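Local coordinates for integral membrane indolylacetylinositol arabinosyltransferase EmbC (PDB 7BVE), which probably transfers arabinose units to build the arabinan of the mycobacterial cell wall, working as a membrane-embedded glycosyltransferase that binds the drug ethambutol, at residues 231-243 against 405-417. Sequence-based numbering, arbitrary orientation.
Sequences LGALHVLDCADGR and TSRLLPVAVAIII
One carboxylate oxygen of Asp-238, at the end of helix 214-238, takes two backbone N-H groups near the N-terminal side of helix 409-422. Leu-409 N gives a hydrogen bond of 3.0 Å to Asp-238 OD2, nearly in line with its C-O bond, while Leu-408 N, 3.2 Å from the same OD2, comes from above the carboxylate plane; both bonds are clearly bent. With CG anti to its carbonyl carbon (chi1 -77°), Asp-238 sends the carboxylate across to them, and its CB packs on Arg-407 CG. The extended Arg-407 chain runs on past Asp-238 O to Arg-243 CB, leaving NH2 4.2 Å from the opposite charge of Asp-241 OD1.

Along the helices, past Leu-409, the packing is apolar. Leu-409 CD2 sits at the edge of the His-235 ring, 3.6 Å from its CD2, and Leu-409 CD1 lies against Leu-231 CD2. Leu-231 meets Ile-416 tip to tip, and Leu-234 CD2 rests on Ala-412 CB. The short helical segments run roughly antiparallel, at 151°.

Further out, His-235 and Thr-405 touch the bound phosphopantetheine. Asp-238 thus exemplifies how main-chain N-H groups of a distant segment can satisfy a buried carboxylate, whose ionised form the nearby N-terminal end of the helix would probably favour.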
ATOM      1  N   LEU A 231     -34.222   2.777 -38.204  1.00 16.49           N
ATOM      2  CA  LEU A 231     -34.093   1.376 -37.794  1.00 16.49           C
ATOM      3  C   LEU A 231     -35.276   0.520 -38.243  1.00 16.49           C
ATOM      4  O   LEU A 231     -35.108  -0.686 -38.480  1.00 16.49           O
ATOM      5  CB  LEU A 231     -33.886   1.266 -36.289  1.00 16.49           C
ATOM      6  CG  LEU A 231     -32.429   1.210 -35.829  1.00 16.49           C
ATOM      7  CD1 LEU A 231     -31.706   2.530 -35.984  1.00 16.49           C
ATOM      8  CD2 LEU A 231     -32.376   0.744 -34.394  1.00 16.49           C
ATOM      9  N   GLY A 232     -36.461   1.110 -38.409  1.00 16.85           N
ATOM     10  CA  GLY A 232     -37.556   0.361 -39.016  1.00 16.85           C
ATOM     11  C   GLY A 232     -37.288   0.000 -40.467  1.00 16.85           C
ATOM     12  O   GLY A 232     -37.565  -1.124 -40.905  1.00 16.85           O
ATOM     13  N   ALA A 233     -36.714   0.939 -41.225  1.00 17.06           N
ATOM     14  CA  ALA A 233     -36.331   0.646 -42.603  1.00 17.06           C
ATOM     15  C   ALA A 233     -35.202  -0.376 -42.662  1.00 17.06           C
ATOM     16  O   ALA A 233     -35.143  -1.192 -43.590  1.00 17.06           O
ATOM     17  CB  ALA A 233     -35.925   1.931 -43.315  1.00 17.06           C
ATOM     18  N   LEU A 234     -34.313  -0.365 -41.666  1.00 17.66           N
ATOM     19  CA  LEU A 234     -33.265  -1.380 -41.586  1.00 17.66           C
ATOM     20  C   LEU A 234     -33.843  -2.772 -41.353  1.00 17.66           C
ATOM     21  O   LEU A 234     -33.345  -3.758 -41.909  1.00 17.66           O
ATOM     22  CB  LEU A 234     -32.281  -1.020 -40.479  1.00 17.66           C
ATOM     23  CG  LEU A 234     -31.068  -1.919 -40.297  1.00 17.66           C
ATOM     24  CD1 LEU A 234     -30.240  -1.903 -41.552  1.00 17.66           C
ATOM     25  CD2 LEU A 234     -30.246  -1.456 -39.117  1.00 17.66           C
ATOM     26  N   HIS A 235     -34.906  -2.876 -40.550  1.00 20.86           N
ATOM     27  CA  HIS A 235     -35.562  -4.175 -40.389  1.00 20.86           C
ATOM     28  C   HIS A 235     -36.249  -4.634 -41.669  1.00 20.86           C
ATOM     29  O   HIS A 235     -36.241  -5.832 -41.988  1.00 20.86           O
ATOM     30  CB  HIS A 235     -36.578  -4.138 -39.257  1.00 20.86           C
ATOM     31  CG  HIS A 235     -37.280  -5.443 -39.053  1.00 20.86           C
ATOM     32  ND1 HIS A 235     -38.473  -5.751 -39.670  1.00 20.86           N
ATOM     33  CD2 HIS A 235     -36.932  -6.542 -38.343  1.00 20.86           C
ATOM     34  CE1 HIS A 235     -38.843  -6.969 -39.326  1.00 20.86           C
ATOM     35  NE2 HIS A 235     -37.925  -7.471 -38.522  1.00 20.86           N
ATOM     36  N   VAL A 236     -36.872  -3.704 -42.398  1.00 21.29           N
ATOM     37  CA  VAL A 236     -37.523  -4.075 -43.657  1.00 21.29           C
ATOM     38  C   VAL A 236     -36.485  -4.528 -44.685  1.00 21.29           C
ATOM     39  O   VAL A 236     -36.742  -5.429 -45.495  1.00 21.29           O
ATOM     40  CB  VAL A 236     -38.393  -2.908 -44.164  1.00 21.29           C
ATOM     41  CG1 VAL A 236     -39.040  -3.222 -45.491  1.00 21.29           C
ATOM     42  CG2 VAL A 236     -39.479  -2.613 -43.161  1.00 21.29           C
ATOM     43  N   LEU A 237     -35.276  -3.967 -44.628  1.00 23.12           N
ATOM     44  CA  LEU A 237     -34.204  -4.481 -45.477  1.00 23.12           C
ATOM     45  C   LEU A 237     -33.725  -5.853 -45.012  1.00 23.12           C
ATOM     46  O   LEU A 237     -33.385  -6.705 -45.838  1.00 23.12           O
ATOM     47  CB  LEU A 237     -33.024  -3.517 -45.514  1.00 23.12           C
ATOM     48  CG  LEU A 237     -33.211  -2.158 -46.162  1.00 23.12           C
ATOM     49  CD1 LEU A 237     -31.907  -1.412 -46.091  1.00 23.12           C
ATOM     50  CD2 LEU A 237     -33.664  -2.315 -47.578  1.00 23.12           C
ATOM     51  N   ASP A 238     -33.670  -6.080 -43.695  1.00 26.73           N
ATOM     52  CA  ASP A 238     -33.165  -7.360 -43.201  1.00 26.73           C
ATOM     53  C   ASP A 238     -34.125  -8.510 -43.457  1.00 26.73           C
ATOM     54  O   ASP A 238     -33.690  -9.661 -43.537  1.00 26.73           O
ATOM     55  CB  ASP A 238     -32.856  -7.294 -41.707  1.00 26.73           C
ATOM     56  CG  ASP A 238     -31.567  -6.575 -41.410  1.00 26.73           C
ATOM     57  OD1 ASP A 238     -30.678  -6.561 -42.286  1.00 26.73           O
ATOM     58  OD2 ASP A 238     -31.434  -6.045 -40.290  1.00 26.73           O
ATOM     59  N   CYS A 239     -35.419  -8.239 -43.583  1.00 33.61           N
ATOM     60  CA  CYS A 239     -36.356  -9.330 -43.849  1.00 33.61           C
ATOM     61  C   CYS A 239     -36.501  -9.650 -45.333  1.00 33.61           C
ATOM     62  O   CYS A 239     -37.529 -10.208 -45.723  1.00 33.61           O
ATOM     63  CB  CYS A 239     -37.736  -9.015 -43.266  1.00 33.61           C
ATOM     64  SG  CYS A 239     -38.640  -7.677 -44.084  1.00 33.61           S
ATOM     65  N   ALA A 240     -35.506  -9.314 -46.160  1.00 36.78           N
ATOM     66  CA  ALA A 240     -35.597  -9.568 -47.594  1.00 36.78           C
ATOM     67  C   ALA A 240     -35.547 -11.060 -47.892  1.00 36.78           C
ATOM     68  O   ALA A 240     -36.330 -11.567 -48.702  1.00 36.78           O
ATOM     69  CB  ALA A 240     -34.478  -8.831 -48.328  1.00 36.78           C
ATOM     70  N   ASP A 241     -34.623 -11.776 -47.254  1.00 44.09           N
ATOM     71  CA  ASP A 241     -34.624 -13.232 -47.315  1.00 44.09           C
ATOM     72  C   ASP A 241     -35.866 -13.781 -46.623  1.00 44.09           C
ATOM     73  O   ASP A 241     -36.218 -13.341 -45.527  1.00 44.09           O
ATOM     74  CB  ASP A 241     -33.353 -13.781 -46.676  1.00 44.09           C
ATOM     75  CG  ASP A 241     -33.061 -13.154 -45.333  1.00 44.09           C
ATOM     76  OD1 ASP A 241     -33.712 -12.156 -44.986  1.00 44.09           O
ATOM     77  OD2 ASP A 241     -32.186 -13.663 -44.610  1.00 44.09           O
ATOM     78  N   GLY A 242     -36.562 -14.705 -47.278  1.00 53.63           N
ATOM     79  CA  GLY A 242     -37.831 -15.155 -46.744  1.00 53.63           C
ATOM     80  C   GLY A 242     -37.714 -16.007 -45.499  1.00 53.63           C
ATOM     81  O   GLY A 242     -37.459 -17.209 -45.581  1.00 53.63           O
ATOM     82  N   ARG A 243     -37.969 -15.382 -44.347  1.00 54.33           N
ATOM     83  CA  ARG A 243     -37.921 -15.954 -43.004  1.00 54.33           C
ATOM     84  C   ARG A 243     -38.750 -15.043 -42.120  1.00 54.33           C
ATOM     85  O   ARG A 243     -38.672 -13.820 -42.254  1.00 54.33           O
ATOM     86  CB  ARG A 243     -36.494 -16.047 -42.448  1.00 54.33           C
ATOM     87  CG  ARG A 243     -35.642 -17.186 -42.960  1.00 54.33           C
ATOM     88  CD  ARG A 243     -34.206 -17.012 -42.562  1.00 54.33           C
ATOM     89  NE  ARG A 243     -33.360 -18.017 -43.192  1.00 54.33           N
ATOM     90  CZ  ARG A 243     -32.037 -17.962 -43.218  1.00 54.33           C
ATOM     91  NH1 ARG A 243     -31.351 -18.921 -43.814  1.00 54.33           N
ATOM     92  NH2 ARG A 243     -31.403 -16.937 -42.669  1.00 54.33           N
ATOM     93  N   THR A 405     -28.300 -15.367 -37.286  1.00 15.30           N
ATOM     94  CA  THR A 405     -29.330 -15.151 -38.292  1.00 15.30           C
ATOM     95  C   THR A 405     -28.865 -14.301 -39.465  1.00 15.30           C
ATOM     96  O   THR A 405     -29.617 -14.184 -40.438  1.00 15.30           O
ATOM     97  CB  THR A 405     -30.556 -14.499 -37.661  1.00 15.30           C
ATOM     98  OG1 THR A 405     -30.176 -13.267 -37.042  1.00 15.30           O
ATOM     99  CG2 THR A 405     -31.162 -15.409 -36.629  1.00 15.30           C
ATOM    100  N   SER A 406     -27.668 -13.713 -39.380  1.00 15.39           N
ATOM    101  CA  SER A 406     -27.065 -12.854 -40.408  1.00 15.39           C
ATOM    102  C   SER A 406     -27.945 -11.642 -40.721  1.00 15.39           C
ATOM    103  O   SER A 406     -28.408 -11.445 -41.843  1.00 15.39           O
ATOM    104  CB  SER A 406     -26.732 -13.650 -41.675  1.00 15.39           C
ATOM    105  OG  SER A 406     -26.131 -12.822 -42.651  1.00 15.39           O
ATOM    106  N   ARG A 407     -28.166 -10.825 -39.693  1.00 17.02           N
ATOM    107  CA  ARG A 407     -29.017  -9.648 -39.767  1.00 17.02           C
ATOM    108  C   ARG A 407     -28.361  -8.512 -39.000  1.00 17.02           C
ATOM    109  O   ARG A 407     -27.592  -8.745 -38.069  1.00 17.02           O
ATOM    110  CB  ARG A 407     -30.409  -9.939 -39.210  1.00 17.02           C
ATOM    111  CG  ARG A 407     -31.264 -10.782 -40.124  1.00 17.02           C
ATOM    112  CD  ARG A 407     -32.588 -11.144 -39.504  1.00 17.02           C
ATOM    113  NE  ARG A 407     -33.445 -11.807 -40.476  1.00 17.02           N
ATOM    114  CZ  ARG A 407     -34.640 -12.308 -40.200  1.00 17.02           C
ATOM    115  NH1 ARG A 407     -35.119 -12.242 -38.969  1.00 17.02           N
ATOM    116  NH2 ARG A 407     -35.352 -12.883 -41.156  1.00 17.02           N
ATOM    117  N   LEU A 408     -28.675  -7.279 -39.393  1.00 15.07           N
ATOM    118  CA  LEU A 408     -27.991  -6.099 -38.872  1.00 15.07           C
ATOM    119  C   LEU A 408     -28.747  -5.368 -37.776  1.00 15.07           C
ATOM    120  O   LEU A 408     -28.130  -4.593 -37.034  1.00 15.07           O
ATOM    121  CB  LEU A 408     -27.713  -5.107 -39.997  1.00 15.07           C
ATOM    122  CG  LEU A 408     -26.613  -5.474 -40.970  1.00 15.07           C
ATOM    123  CD1 LEU A 408     -26.615  -4.497 -42.093  1.00 15.07           C
ATOM    124  CD2 LEU A 408     -25.316  -5.391 -40.235  1.00 15.07           C
ATOM    125  N   LEU A 409     -30.059  -5.569 -37.673  1.00 15.07           N
ATOM    126  CA  LEU A 409     -30.827  -4.878 -36.642  1.00 15.07           C
ATOM    127  C   LEU A 409     -30.443  -5.251 -35.208  1.00 15.07           C
ATOM    128  O   LEU A 409     -30.355  -4.324 -34.385  1.00 15.07           O
ATOM    129  CB  LEU A 409     -32.329  -5.074 -36.890  1.00 15.07           C
ATOM    130  CG  LEU A 409     -33.270  -4.382 -35.905  1.00 15.07           C
ATOM    131  CD1 LEU A 409     -33.144  -2.885 -35.993  1.00 15.07           C
ATOM    132  CD2 LEU A 409     -34.683  -4.797 -36.154  1.00 15.07           C
ATOM    133  N   PRO A 410     -30.193  -6.518 -34.824  1.00 15.07           N
ATOM    134  CA  PRO A 410     -29.667  -6.738 -33.469  1.00 15.07           C
ATOM    135  C   PRO A 410     -28.268  -6.189 -33.242  1.00 15.07           C
ATOM    136  O   PRO A 410     -27.931  -5.861 -32.100  1.00 15.07           O
ATOM    137  CB  PRO A 410     -29.722  -8.261 -33.310  1.00 15.07           C
ATOM    138  CG  PRO A 410     -29.813  -8.784 -34.636  1.00 15.07           C
ATOM    139  CD  PRO A 410     -30.593  -7.813 -35.411  1.00 15.07           C
ATOM    140  N   VAL A 411     -27.469  -6.006 -34.288  1.00 15.07           N
ATOM    141  CA  VAL A 411     -26.180  -5.343 -34.119  1.00 15.07           C
ATOM    142  C   VAL A 411     -26.375  -3.851 -33.840  1.00 15.07           C
ATOM    143  O   VAL A 411     -25.681  -3.265 -32.997  1.00 15.07           O
ATOM    144  CB  VAL A 411     -25.302  -5.595 -35.357  1.00 15.07           C
ATOM    145  CG1 VAL A 411     -23.982  -4.884 -35.244  1.00 15.07           C
ATOM    146  CG2 VAL A 411     -25.077  -7.080 -35.539  1.00 15.07           C
ATOM    147  N   ALA A 412     -27.357  -3.227 -34.497  1.00 15.07           N
ATOM    148  CA  ALA A 412     -27.648  -1.822 -34.218  1.00 15.07           C
ATOM    149  C   ALA A 412     -28.252  -1.641 -32.829  1.00 15.07           C
ATOM    150  O   ALA A 412     -27.959  -0.657 -32.132  1.00 15.07           O
ATOM    151  CB  ALA A 412     -28.582  -1.263 -35.286  1.00 15.07           C
ATOM    152  N   VAL A 413     -29.084  -2.594 -32.401  1.00 15.07           N
ATOM    153  CA  VAL A 413     -29.634  -2.572 -31.047  1.00 15.07           C
ATOM    154  C   VAL A 413     -28.525  -2.748 -30.016  1.00 15.07           C
ATOM    155  O   VAL A 413     -28.534  -2.106 -28.958  1.00 15.07           O
ATOM    156  CB  VAL A 413     -30.737  -3.640 -30.918  1.00 15.07           C
ATOM    157  CG1 VAL A 413     -31.172  -3.827 -29.493  1.00 15.07           C
ATOM    158  CG2 VAL A 413     -31.934  -3.227 -31.728  1.00 15.07           C
ATOM    159  N   ALA A 414     -27.523  -3.570 -30.332  1.00 15.07           N
ATOM    160  CA  ALA A 414     -26.381  -3.730 -29.441  1.00 15.07           C
ATOM    161  C   ALA A 414     -25.547  -2.463 -29.355  1.00 15.07           C
ATOM    162  O   ALA A 414     -24.993  -2.156 -28.296  1.00 15.07           O
ATOM    163  CB  ALA A 414     -25.521  -4.890 -29.909  1.00 15.07           C
ATOM    164  N   ILE A 415     -25.445  -1.713 -30.455  1.00 15.07           N
ATOM    165  CA  ILE A 415     -24.754  -0.422 -30.420  1.00 15.07           C
ATOM    166  C   ILE A 415     -25.499   0.571 -29.530  1.00 15.07           C
ATOM    167  O   ILE A 415     -24.882   1.299 -28.739  1.00 15.07           O
ATOM    168  CB  ILE A 415     -24.558   0.121 -31.850  1.00 15.07           C
ATOM    169  CG1 ILE A 415     -23.566  -0.744 -32.614  1.00 15.07           C
ATOM    170  CG2 ILE A 415     -24.051   1.539 -31.852  1.00 15.07           C
ATOM    171  CD1 ILE A 415     -23.486  -0.403 -34.062  1.00 15.07           C
ATOM    172  N   ILE A 416     -26.834   0.580 -29.612  1.00 15.07           N
ATOM    173  CA  ILE A 416     -27.641   1.458 -28.757  1.00 15.07           C
ATOM    174  C   ILE A 416     -27.480   1.096 -27.281  1.00 15.07           C
ATOM    175  O   ILE A 416     -27.261   1.970 -26.435  1.00 15.07           O
ATOM    176  CB  ILE A 416     -29.119   1.419 -29.187  1.00 15.07           C
ATOM    177  CG1 ILE A 416     -29.291   2.067 -30.552  1.00 15.07           C
ATOM    178  CG2 ILE A 416     -30.008   2.106 -28.179  1.00 15.07           C
ATOM    179  CD1 ILE A 416     -30.663   1.893 -31.119  1.00 15.07           C
ATOM    180  N   ILE A 417     -27.538  -0.199 -26.957  1.00 15.07           N
ATOM    181  CA  ILE A 417     -27.424  -0.637 -25.563  1.00 15.07           C
ATOM    182  C   ILE A 417     -26.016  -0.392 -25.023  1.00 15.07           C
ATOM    183  O   ILE A 417     -25.844   0.022 -23.869  1.00 15.07           O
ATOM    184  CB  ILE A 417     -27.839  -2.116 -25.439  1.00 15.07           C
ATOM    185  CG1 ILE A 417     -29.313  -2.282 -25.772  1.00 15.07           C
ATOM    186  CG2 ILE A 417     -27.614  -2.651 -24.050  1.00 15.07           C
ATOM    187  CD1 ILE A 417     -29.736  -3.713 -25.891  1.00 15.07           C
TER